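Endo-beta-1,4-mannanase (Alicyclobacillus acidocaldarius, PDB 4CD8) hydrolyses internal beta-1,4-mannosidic linkages of mannans as a family GH113 glycoside hydrolase. Local coordinates at residues 175-180 against 194-199. Residues are numbered along the deposited sequence; the frame is centred on the assembly and turned at random.
Sequences GLVTYN and AVDLIS
Val195 leads the approach to Val177: its CB lies 3.6 Å from Val177 O, and its CG1 meets Val177 CG1 at 4.2 Å, the two side chains crossing at about a right angle. The same methyl reaches over to Tyr179 CB. Asp196 then grips Val177 from two directions. Its backbone N donates to Val177 O (2.9 Å), while OD2 of its carboxylate accepts the N-H of Val177, also at 2.9 Å, on the anti side and 23° out of the carboxylate plane. The first torsion sets CG beside the backbone N of Asp196; OD2 takes the Val177 N-H where a regular parallel pair would probably offer a main-chain carbonyl, and Val195 O instead bonds Lys225 NZ. Leu176 CD2 rests against Asp196 CB, and Arg170 forms a salt bridge with OD2. Leu197 adds a weak N-H bond to Val177 O, and its carbonyl O takes the hydroxyl of Thr178: OG1, anti to the backbone N, lies 2.7 Å away and 51° above the carbonyl plane. The hydroxyl of Ser199 lies 3.0 Å from Thr178 OG1 and 3.1 Å from Tyr179 O; Ser199 N makes a weak bond to that carbonyl. Side-chain hydroxyls thus knit two strand segments that run parallel at 24° to each other, beside a Tyr179 N that is buried without a partner. The example illustrates neighbouring parallel strands of a TIM barrel: 176-182 and 197-201 lie between strands 145-150 and 227-232, the side chain of Asn180 lies about 6 Å from the bound mannoimidazole inhibitor, and helix 159-172 packs on Val177 and Val195.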
ATOM      1  N   GLY A 175       0.496 -11.060  13.505  1.00 16.27           N
ATOM      2  CA  GLY A 175       1.632 -10.747  12.647  1.00 15.90           C
ATOM      3  C   GLY A 175       2.070  -9.309  12.740  1.00 14.83           C
ATOM      4  O   GLY A 175       1.664  -8.567  13.643  1.00 15.54           O
ATOM      5  N   LEU A 176       2.901  -8.879  11.790  1.00 14.99           N
ATOM      6  CA  LEU A 176       3.358  -7.493  11.779  1.00 17.30           C
ATOM      7  C   LEU A 176       2.231  -6.567  11.362  1.00 13.88           C
ATOM      8  O   LEU A 176       1.469  -6.882  10.429  1.00 15.00           O
ATOM      9  CB  LEU A 176       4.508  -7.325  10.786  1.00 18.08           C
ATOM     10  CG  LEU A 176       5.782  -8.065  11.181  1.00 15.70           C
ATOM     11  CD1 LEU A 176       6.672  -8.142   9.960  1.00 13.83           C
ATOM     12  CD2 LEU A 176       6.489  -7.263  12.262  1.00 14.17           C
ATOM     13  N   VAL A 177       2.150  -5.426  12.010  1.00 13.03           N
ATOM     14  CA  VAL A 177       1.127  -4.435  11.752  1.00 13.74           C
ATOM     15  C   VAL A 177       1.801  -3.137  11.365  1.00 15.32           C
ATOM     16  O   VAL A 177       2.720  -2.675  12.019  1.00 13.83           O
ATOM     17  CB  VAL A 177       0.152  -4.200  12.941  1.00 13.74           C
ATOM     18  CG1 VAL A 177      -0.801  -3.047  12.638  1.00 17.18           C
ATOM     19  CG2 VAL A 177      -0.641  -5.464  13.202  1.00 13.41           C
ATOM     20  N   THR A 178       1.368  -2.567  10.243  1.00 13.82           N
ATOM     21  CA  THR A 178       1.794  -1.238   9.868  1.00 11.02           C
ATOM     22  C   THR A 178       0.572  -0.357   9.617  1.00 13.71           C
ATOM     23  O   THR A 178      -0.520  -0.901   9.406  1.00 13.71           O
ATOM     24  CB  THR A 178       2.696  -1.272   8.612  1.00 11.62           C
ATOM     25  OG1 THR A 178       3.337  -0.004   8.464  1.00 14.07           O
ATOM     26  CG2 THR A 178       1.888  -1.626   7.321  1.00 13.69           C
ATOM     27  N   TYR A 179       0.787   0.958   9.700  1.00 11.65           N
ATOM     28  CA  TYR A 179      -0.156   1.966   9.150  1.00 11.16           C
ATOM     29  C   TYR A 179       0.651   2.695   8.095  1.00 13.78           C
ATOM     30  O   TYR A 179       1.788   3.079   8.331  1.00 13.22           O
ATOM     31  CB  TYR A 179      -0.579   2.963  10.251  1.00 14.90           C
ATOM     32  CG  TYR A 179      -1.344   4.115   9.666  1.00 13.47           C
ATOM     33  CD1 TYR A 179      -2.631   3.899   9.200  1.00 13.06           C
ATOM     34  CD2 TYR A 179      -0.803   5.359   9.558  1.00 14.85           C
ATOM     35  CE1 TYR A 179      -3.341   4.929   8.609  1.00 15.07           C
ATOM     36  CE2 TYR A 179      -1.509   6.403   8.977  1.00 14.70           C
ATOM     37  CZ  TYR A 179      -2.767   6.160   8.502  1.00 15.08           C
ATOM     38  OH  TYR A 179      -3.423   7.186   7.924  1.00 14.89           O
ATOM     39  N   ASN A 180       0.023   2.922   6.940  1.00 12.75           N
ATOM     40  CA  ASN A 180       0.614   3.567   5.773  1.00 12.48           C
ATOM     41  C   ASN A 180       0.107   4.982   5.703  1.00 12.74           C
ATOM     42  O   ASN A 180      -1.059   5.205   5.311  1.00 14.80           O
ATOM     43  CB  ASN A 180       0.197   2.674   4.582  1.00 14.18           C
ATOM     44  CG  ASN A 180       0.418   3.228   3.182  1.00 14.97           C
ATOM     45  OD1 ASN A 180       0.016   2.519   2.270  1.00 16.69           O
ATOM     46  ND2 ASN A 180       1.077   4.361   2.987  1.00 15.98           N
ATOM     47  N   ALA A 194       1.818   2.392  18.310  1.00 16.07           N
ATOM     48  CA  ALA A 194       0.844   1.334  18.293  1.00 14.89           C
ATOM     49  C   ALA A 194       1.049   0.357  17.167  1.00 14.04           C
ATOM     50  O   ALA A 194       0.373  -0.636  17.112  1.00 16.57           O
ATOM     51  CB  ALA A 194      -0.578   1.907  18.258  1.00 18.04           C
ATOM     52  N   VAL A 195       1.983   0.652  16.256  1.00 14.82           N
ATOM     53  CA  VAL A 195       2.271  -0.260  15.187  1.00 14.69           C
ATOM     54  C   VAL A 195       3.702  -0.780  15.228  1.00 13.08           C
ATOM     55  O   VAL A 195       4.519  -0.281  15.958  1.00 17.21           O
ATOM     56  CB  VAL A 195       1.919   0.317  13.799  1.00 14.85           C
ATOM     57  CG1 VAL A 195       0.453   0.761  13.779  1.00 16.15           C
ATOM     58  CG2 VAL A 195       2.842   1.458  13.441  1.00 15.75           C
ATOM     59  N   ASP A 196       3.971  -1.843  14.478  1.00 13.33           N
ATOM     60  CA  ASP A 196       5.329  -2.430  14.446  1.00 15.58           C
ATOM     61  C   ASP A 196       6.291  -1.737  13.522  1.00 15.96           C
ATOM     62  O   ASP A 196       7.496  -1.727  13.728  1.00 17.44           O
ATOM     63  CB  ASP A 196       5.232  -3.908  14.106  1.00 13.58           C
ATOM     64  CG  ASP A 196       4.283  -4.643  15.050  1.00 17.71           C
ATOM     65  OD1 ASP A 196       4.378  -4.406  16.268  1.00 20.20           O
ATOM     66  OD2 ASP A 196       3.460  -5.445  14.617  1.00 16.06           O
ATOM     67  N   LEU A 197       5.745  -1.242  12.410  1.00 14.37           N
ATOM     68  CA  LEU A 197       6.531  -0.624  11.351  1.00 14.57           C
ATOM     69  C   LEU A 197       5.863   0.652  10.895  1.00 14.44           C
ATOM     70  O   LEU A 197       4.645   0.678  10.683  1.00 14.41           O
ATOM     71  CB  LEU A 197       6.645  -1.547  10.121  1.00 17.25           C
ATOM     72  CG  LEU A 197       7.309  -2.897  10.370  1.00 21.92           C
ATOM     73  CD1 LEU A 197       6.853  -3.921   9.344  1.00 22.87           C
ATOM     74  CD2 LEU A 197       8.820  -2.708  10.339  1.00 25.67           C
ATOM     75  N   ILE A 198       6.663   1.680  10.712  1.00 14.65           N
ATOM     76  CA  ILE A 198       6.171   2.935  10.137  1.00 15.38           C
ATOM     77  C   ILE A 198       6.229   2.775   8.628  1.00 14.74           C
ATOM     78  O   ILE A 198       7.223   2.308   8.127  1.00 14.58           O
ATOM     79  CB  ILE A 198       7.077   4.125  10.554  1.00 16.76           C
ATOM     80  CG1 ILE A 198       6.964   4.344  12.055  1.00 17.12           C
ATOM     81  CG2 ILE A 198       6.665   5.391   9.885  1.00 16.53           C
ATOM     82  CD1 ILE A 198       7.960   5.328  12.632  1.00 20.26           C
ATOM     83  N   SER A 199       5.152   3.146   7.910  1.00 14.21           N
ATOM     84  CA  SER A 199       5.233   3.153   6.442  1.00 14.25           C
ATOM     85  C   SER A 199       4.509   4.305   5.813  1.00 15.15           C
ATOM     86  O   SER A 199       3.633   4.913   6.414  1.00 14.29           O
ATOM     87  CB  SER A 199       4.690   1.848   5.857  1.00 14.68           C
ATOM     88  OG  SER A 199       3.297   1.692   6.037  1.00 14.87           O
TER